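Local coordinates for aryl acylamidase (bacterium CSBL00001, PDB 4YJ6), which probably hydrolyses the amide bond of aryl acylamides, as an amidase signature enzyme, at residues 189-203 and 433-447. Numbering follows the deposited sequence.
Sequences RIPAAWTNTYGFQPS and TYLTNFSGHPSASVP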
loop_
_atom_site.group_PDB
_atom_site.type_symbol
_atom_site.label_atom_id
_atom_site.label_comp_id
_atom_site.label_asym_id
_atom_site.label_seq_id
_atom_site.Cartn_x
_atom_site.Cartn_y
_atom_site.Cartn_z
ATOM N N ARG A 189 -2.120 2.442 -1.201
ATOM C CA ARG A 189 -2.488 3.469 -2.158
ATOM C C ARG A 189 -2.074 4.872 -1.704
ATOM O O ARG A 189 -1.711 5.714 -2.533
ATOM C CB ARG A 189 -4.033 3.425 -2.364
ATOM C CG ARG A 189 -4.469 2.076 -2.988
ATOM C CD ARG A 189 -5.985 1.839 -2.868
ATOM N NE ARG A 189 -6.330 1.452 -1.501
ATOM C CZ ARG A 189 -7.557 1.624 -0.979
ATOM N NH1 ARG A 189 -8.516 2.252 -1.679
ATOM N NH2 ARG A 189 -7.812 1.203 0.240
ATOM N N ILE A 190 -2.180 5.127 -0.407
ATOM C CA ILE A 190 -1.865 6.452 0.171
ATOM C C ILE A 190 -0.423 6.882 -0.157
ATOM O O ILE A 190 -0.213 7.927 -0.774
ATOM C CB ILE A 190 -2.065 6.432 1.690
ATOM C CG1 ILE A 190 -3.552 6.247 2.034
ATOM C CG2 ILE A 190 -1.561 7.729 2.331
ATOM C CD1 ILE A 190 -3.753 5.683 3.447
ATOM N N PRO A 191 0.575 6.042 0.172
ATOM C CA PRO A 191 1.936 6.499 -0.119
ATOM C C PRO A 191 2.250 6.440 -1.595
ATOM O O PRO A 191 3.126 7.201 -2.044
ATOM C CB PRO A 191 2.812 5.527 0.701
ATOM C CG PRO A 191 1.968 4.273 0.784
ATOM C CD PRO A 191 0.560 4.790 0.941
ATOM N N ALA A 192 1.586 5.556 -2.353
ATOM C CA ALA A 192 1.773 5.572 -3.803
ATOM C C ALA A 192 1.373 6.963 -4.364
ATOM O O ALA A 192 2.103 7.557 -5.167
ATOM C CB ALA A 192 0.915 4.477 -4.457
ATOM N N ALA A 193 0.205 7.453 -3.931
ATOM C CA ALA A 193 -0.325 8.751 -4.401
ATOM C C ALA A 193 0.691 9.862 -4.120
ATOM O O ALA A 193 0.939 10.724 -4.968
ATOM C CB ALA A 193 -1.648 9.060 -3.686
ATOM N N TRP A 194 1.255 9.872 -2.916
ATOM C CA TRP A 194 2.220 10.939 -2.599
ATOM C C TRP A 194 3.609 10.765 -3.222
ATOM O O TRP A 194 4.436 11.647 -3.058
ATOM C CB TRP A 194 2.384 11.059 -1.082
ATOM C CG TRP A 194 1.285 11.836 -0.392
ATOM C CD1 TRP A 194 0.168 12.388 -0.972
ATOM C CD2 TRP A 194 1.208 12.148 1.006
ATOM N NE1 TRP A 194 -0.591 13.021 -0.010
ATOM C CE2 TRP A 194 0.022 12.903 1.202
ATOM C CE3 TRP A 194 2.040 11.892 2.108
ATOM C CZ2 TRP A 194 -0.371 13.370 2.454
ATOM C CZ3 TRP A 194 1.650 12.362 3.365
ATOM C CH2 TRP A 194 0.443 13.086 3.521
ATOM N N THR A 195 3.894 9.633 -3.870
ATOM C CA THR A 195 5.248 9.374 -4.413
ATOM C C THR A 195 5.281 9.039 -5.901
ATOM O O THR A 195 6.300 8.559 -6.406
ATOM C CB THR A 195 5.965 8.226 -3.648
ATOM O OG1 THR A 195 5.171 7.047 -3.761
ATOM C CG2 THR A 195 6.150 8.591 -2.198
ATOM N N ASN A 196 4.196 9.311 -6.624
ATOM C CA ASN A 196 4.198 9.096 -8.078
ATOM C C ASN A 196 4.414 7.621 -8.395
ATOM O O ASN A 196 5.028 7.301 -9.392
ATOM C CB ASN A 196 5.317 9.939 -8.786
ATOM C CG ASN A 196 5.085 10.099 -10.263
ATOM O OD1 ASN A 196 4.065 10.652 -10.668
ATOM N ND2 ASN A 196 6.039 9.655 -11.081
ATOM N N THR A 197 3.914 6.730 -7.536
ATOM C CA THR A 197 3.980 5.308 -7.842
ATOM C C THR A 197 2.589 4.697 -7.956
ATOM O O THR A 197 1.584 5.327 -7.619
ATOM C CB THR A 197 4.836 4.570 -6.819
ATOM O OG1 THR A 197 4.411 4.903 -5.490
ATOM C CG2 THR A 197 6.330 4.986 -6.992
ATOM N N TYR A 198 2.542 3.495 -8.524
ATOM C CA TYR A 198 1.269 2.820 -8.755
ATOM C C TYR A 198 1.016 1.842 -7.622
ATOM O O TYR A 198 1.837 0.952 -7.364
ATOM C CB TYR A 198 1.360 2.106 -10.084
ATOM C CG TYR A 198 0.093 1.350 -10.468
ATOM C CD1 TYR A 198 -1.068 2.042 -10.842
ATOM C CD2 TYR A 198 0.059 -0.042 -10.463
ATOM C CE1 TYR A 198 -2.210 1.360 -11.219
ATOM C CE2 TYR A 198 -1.085 -0.736 -10.820
ATOM C CZ TYR A 198 -2.215 -0.033 -11.191
ATOM O OH TYR A 198 -3.333 -0.717 -11.546
ATOM N N GLY A 199 -0.111 1.991 -6.932
ATOM C CA GLY A 199 -0.393 1.146 -5.783
ATOM C C GLY A 199 -1.640 0.346 -6.074
ATOM O O GLY A 199 -2.705 0.944 -6.259
ATOM N N PHE A 200 -1.536 -0.990 -6.071
ATOM C CA PHE A 200 -2.672 -1.842 -6.443
ATOM C C PHE A 200 -3.265 -2.548 -5.218
ATOM O O PHE A 200 -2.579 -3.391 -4.609
ATOM C CB PHE A 200 -2.275 -2.917 -7.485
ATOM C CG PHE A 200 -3.477 -3.594 -8.088
ATOM C CD1 PHE A 200 -4.084 -3.051 -9.214
ATOM C CD2 PHE A 200 -4.028 -4.719 -7.512
ATOM C CE1 PHE A 200 -5.220 -3.632 -9.773
ATOM C CE2 PHE A 200 -5.161 -5.319 -8.058
ATOM C CZ PHE A 200 -5.769 -4.755 -9.182
ATOM N N GLN A 201 -4.516 -2.212 -4.876
ATOM C CA GLN A 201 -5.240 -2.813 -3.740
ATOM C C GLN A 201 -6.263 -3.815 -4.307
ATOM O O GLN A 201 -7.280 -3.416 -4.892
ATOM C CB GLN A 201 -5.926 -1.714 -2.889
ATOM C CG GLN A 201 -6.893 -2.276 -1.791
ATOM C CD GLN A 201 -8.329 -2.015 -2.173
ATOM O OE1 GLN A 201 -8.708 -0.856 -2.392
ATOM N NE2 GLN A 201 -9.134 -3.068 -2.291
ATOM N N PRO A 202 -5.996 -5.109 -4.142
ATOM C CA PRO A 202 -6.848 -6.110 -4.805
ATOM C C PRO A 202 -8.221 -6.256 -4.167
ATOM O O PRO A 202 -8.441 -5.826 -3.021
ATOM C CB PRO A 202 -6.064 -7.455 -4.608
ATOM C CG PRO A 202 -4.790 -7.106 -3.945
ATOM C CD PRO A 202 -4.923 -5.719 -3.338
ATOM N N SER A 203 -9.137 -6.909 -4.889
ATOM C CA SER A 203 -10.442 -7.254 -4.333
ATOM C C SER A 203 -10.267 -8.044 -3.055
ATOM O O SER A 203 -9.348 -8.858 -2.972
ATOM C CB SER A 203 -11.188 -8.168 -5.332
ATOM O OG SER A 203 -11.468 -7.458 -6.530
ATOM N N THR A 433 -9.322 6.735 0.449
ATOM C CA THR A 433 -9.134 5.299 0.194
ATOM C C THR A 433 -9.851 4.369 1.177
ATOM O O THR A 433 -10.159 3.218 0.811
ATOM C CB THR A 433 -7.626 4.983 0.345
ATOM O OG1 THR A 433 -7.101 5.656 1.497
ATOM C CG2 THR A 433 -6.881 5.544 -0.856
ATOM N N TYR A 434 -10.086 4.810 2.422
ATOM C CA TYR A 434 -10.601 3.846 3.407
ATOM C C TYR A 434 -11.996 3.338 3.025
ATOM O O TYR A 434 -12.434 2.305 3.580
ATOM C CB TYR A 434 -10.586 4.366 4.868
ATOM C CG TYR A 434 -11.506 5.544 5.188
ATOM C CD1 TYR A 434 -12.901 5.398 5.178
ATOM C CD2 TYR A 434 -10.972 6.772 5.569
ATOM C CE1 TYR A 434 -13.739 6.480 5.487
ATOM C CE2 TYR A 434 -11.788 7.848 5.878
ATOM C CZ TYR A 434 -13.168 7.699 5.837
ATOM O OH TYR A 434 -13.986 8.776 6.157
ATOM N N LEU A 435 -12.693 4.029 2.122
ATOM C CA LEU A 435 -14.024 3.536 1.720
ATOM C C LEU A 435 -13.951 2.099 1.170
ATOM O O LEU A 435 -14.882 1.332 1.381
ATOM C CB LEU A 435 -14.683 4.441 0.694
ATOM C CG LEU A 435 -14.934 5.857 1.192
ATOM C CD1 LEU A 435 -15.504 6.714 0.025
ATOM C CD2 LEU A 435 -15.879 5.853 2.374
ATOM N N THR A 436 -12.876 1.726 0.451
ATOM C CA THR A 436 -12.836 0.361 -0.104
ATOM C C THR A 436 -12.356 -0.654 0.929
ATOM O O THR A 436 -12.505 -1.854 0.728
ATOM C CB THR A 436 -11.924 0.245 -1.341
ATOM O OG1 THR A 436 -10.574 0.493 -0.956
ATOM C CG2 THR A 436 -12.337 1.272 -2.405
ATOM N N ASN A 437 -11.791 -0.201 2.043
ATOM C CA ASN A 437 -11.594 -1.126 3.167
ATOM C C ASN A 437 -12.935 -1.410 3.854
ATOM O O ASN A 437 -13.114 -2.443 4.457
ATOM C CB ASN A 437 -10.577 -0.569 4.174
ATOM C CG ASN A 437 -9.250 -0.286 3.517
ATOM O OD1 ASN A 437 -9.009 0.837 3.087
ATOM N ND2 ASN A 437 -8.395 -1.303 3.407
ATOM N N PHE A 438 -13.882 -0.472 3.775
ATOM C CA PHE A 438 -15.247 -0.816 4.179
ATOM C C PHE A 438 -15.920 -1.732 3.158
ATOM O O PHE A 438 -16.620 -2.678 3.534
ATOM C CB PHE A 438 -16.126 0.441 4.263
ATOM C CG PHE A 438 -15.821 1.322 5.438
ATOM C CD1 PHE A 438 -15.184 0.832 6.567
ATOM C CD2 PHE A 438 -16.264 2.641 5.428
ATOM C CE1 PHE A 438 -14.942 1.697 7.680
ATOM C CE2 PHE A 438 -16.045 3.482 6.517
ATOM C CZ PHE A 438 -15.396 3.013 7.639
ATOM N N SER A 439 -15.713 -1.467 1.862
ATOM C CA SER A 439 -16.570 -2.075 0.849
ATOM C C SER A 439 -16.048 -3.288 0.089
ATOM O O SER A 439 -16.868 -4.071 -0.419
ATOM C CB SER A 439 -17.012 -1.005 -0.173
ATOM O OG SER A 439 -15.943 -0.682 -1.055
ATOM N N GLY A 440 -14.716 -3.437 0.009
ATOM C CA GLY A 440 -14.115 -4.654 -0.521
ATOM C C GLY A 440 -13.763 -4.567 -2.002
ATOM O O GLY A 440 -13.194 -5.489 -2.556
ATOM N N HIS A 441 -14.078 -3.450 -2.639
ATOM C CA HIS A 441 -13.812 -3.266 -4.079
ATOM C C HIS A 441 -12.340 -3.119 -4.356
ATOM O O HIS A 441 -11.642 -2.516 -3.568
ATOM C CB HIS A 441 -14.515 -1.972 -4.537
ATOM C CG HIS A 441 -15.996 -2.061 -4.457
ATOM N ND1 HIS A 441 -16.688 -2.027 -3.257
ATOM C CD2 HIS A 441 -16.926 -2.245 -5.426
ATOM C CE1 HIS A 441 -17.972 -2.183 -3.502
ATOM N NE2 HIS A 441 -18.146 -2.331 -4.807
ATOM N N PRO A 442 -11.863 -3.659 -5.480
ATOM C CA PRO A 442 -10.471 -3.453 -5.883
ATOM C C PRO A 442 -10.251 -1.979 -6.308
ATOM O O PRO A 442 -11.164 -1.410 -6.897
ATOM C CB PRO A 442 -10.333 -4.362 -7.104
ATOM C CG PRO A 442 -11.750 -4.385 -7.749
ATOM C CD PRO A 442 -12.646 -4.420 -6.485
ATOM N N SER A 443 -9.077 -1.406 -6.058
ATOM C CA SER A 443 -8.799 -0.069 -6.544
ATOM C C SER A 443 -7.294 0.111 -6.679
ATOM O O SER A 443 -6.523 -0.606 -6.043
ATOM C CB SER A 443 -9.381 0.998 -5.590
ATOM O OG SER A 443 -8.720 1.006 -4.324
ATOM N N ALA A 444 -6.885 1.079 -7.490
ATOM C CA ALA A 444 -5.456 1.351 -7.611
ATOM C C ALA A 444 -5.257 2.851 -7.664
ATOM O O ALA A 444 -6.052 3.557 -8.261
ATOM C CB ALA A 444 -4.892 0.691 -8.880
ATOM N N SER A 445 -4.190 3.323 -7.034
ATOM C CA SER A 445 -3.814 4.722 -7.166
ATOM C C SER A 445 -2.874 4.864 -8.370
ATOM O O SER A 445 -1.812 4.247 -8.396
ATOM C CB SER A 445 -3.140 5.249 -5.909
ATOM O OG SER A 445 -2.859 6.650 -6.081
ATOM N N VAL A 446 -3.276 5.687 -9.342
ATOM C CA VAL A 446 -2.446 6.014 -10.506
ATOM C C VAL A 446 -1.898 7.447 -10.400
ATOM O O VAL A 446 -2.637 8.385 -10.105
ATOM C CB VAL A 446 -3.202 5.883 -11.876
ATOM C CG1 VAL A 446 -3.575 4.424 -12.129
ATOM C CG2 VAL A 446 -4.481 6.745 -11.946
ATOM N N PRO A 447 -0.614 7.627 -10.687
ATOM C CA PRO A 447 -0.048 8.979 -10.606
ATOM C C PRO A 447 -0.751 9.886 -11.596
ATOM O O PRO A 447 -0.809 9.562 -12.780
ATOM C CB PRO A 447 1.428 8.750 -11.024
ATOM C CG PRO A 447 1.725 7.327 -10.485
ATOM C CD PRO A 447 0.428 6.571 -10.751
HETATM O O HOH W 1 -0.567 7.278 -7.463
#
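Gln201 and Ser443 are a hydrogen-bonded pair between antiparallel strands 198-201 and 443-447, which are neighbours in the mixed sheet at the core of the amidase signature fold. Gly199 and Ser445 form the next such pair. Phe200 and Ala444 lie between them, CD1 of the Phe200 ring 3.8 Å from the Ala444 CB.

The Gln201 side chain reaches from the sheet to helix 434-439. Gln201 CB lies 3.4 Å from Ser443 O. CG stands anti to the backbone N (chi1 171°), and the chain then bends at chi2 (-108°), which brings the amide up against Thr436, His441 and Ser443. Gln201 CD lies 3.6 Å from both Thr436 OG1 and His441 O. Gln201 OE1 accepts two hydroxyls, Ser443 OG and Thr436 OG1, each 2.7 Å away. They come from opposite faces of the amide plane. Gln201 NE2 donates to His441 O at 2.9 Å, a fairly straight bond, and also to Pro202 O. The amide is buried, and both its polar atoms are bonded. With alanine in place of Gln201, the Ser443 and Thr436 hydroxyls would probably lose their shared acceptor and His441 O this donor.

The Arg189 guanidinium lies between Gln201 OE1, 3.1 Å above the centre of one face, and Thr433 CB on the opposite face, offset toward the rim. Asp183 forms a salt bridge with Arg189 NH2 and also accepts from Asn437 ND2. On the side of the sheet with Phe200, Tyr198 OH is hydrogen-bonded to Ser474 OG. The Tyr198 ring meets Val446 at its edge, with Tyr198 CE1 3.5 Å from Val446 CG1.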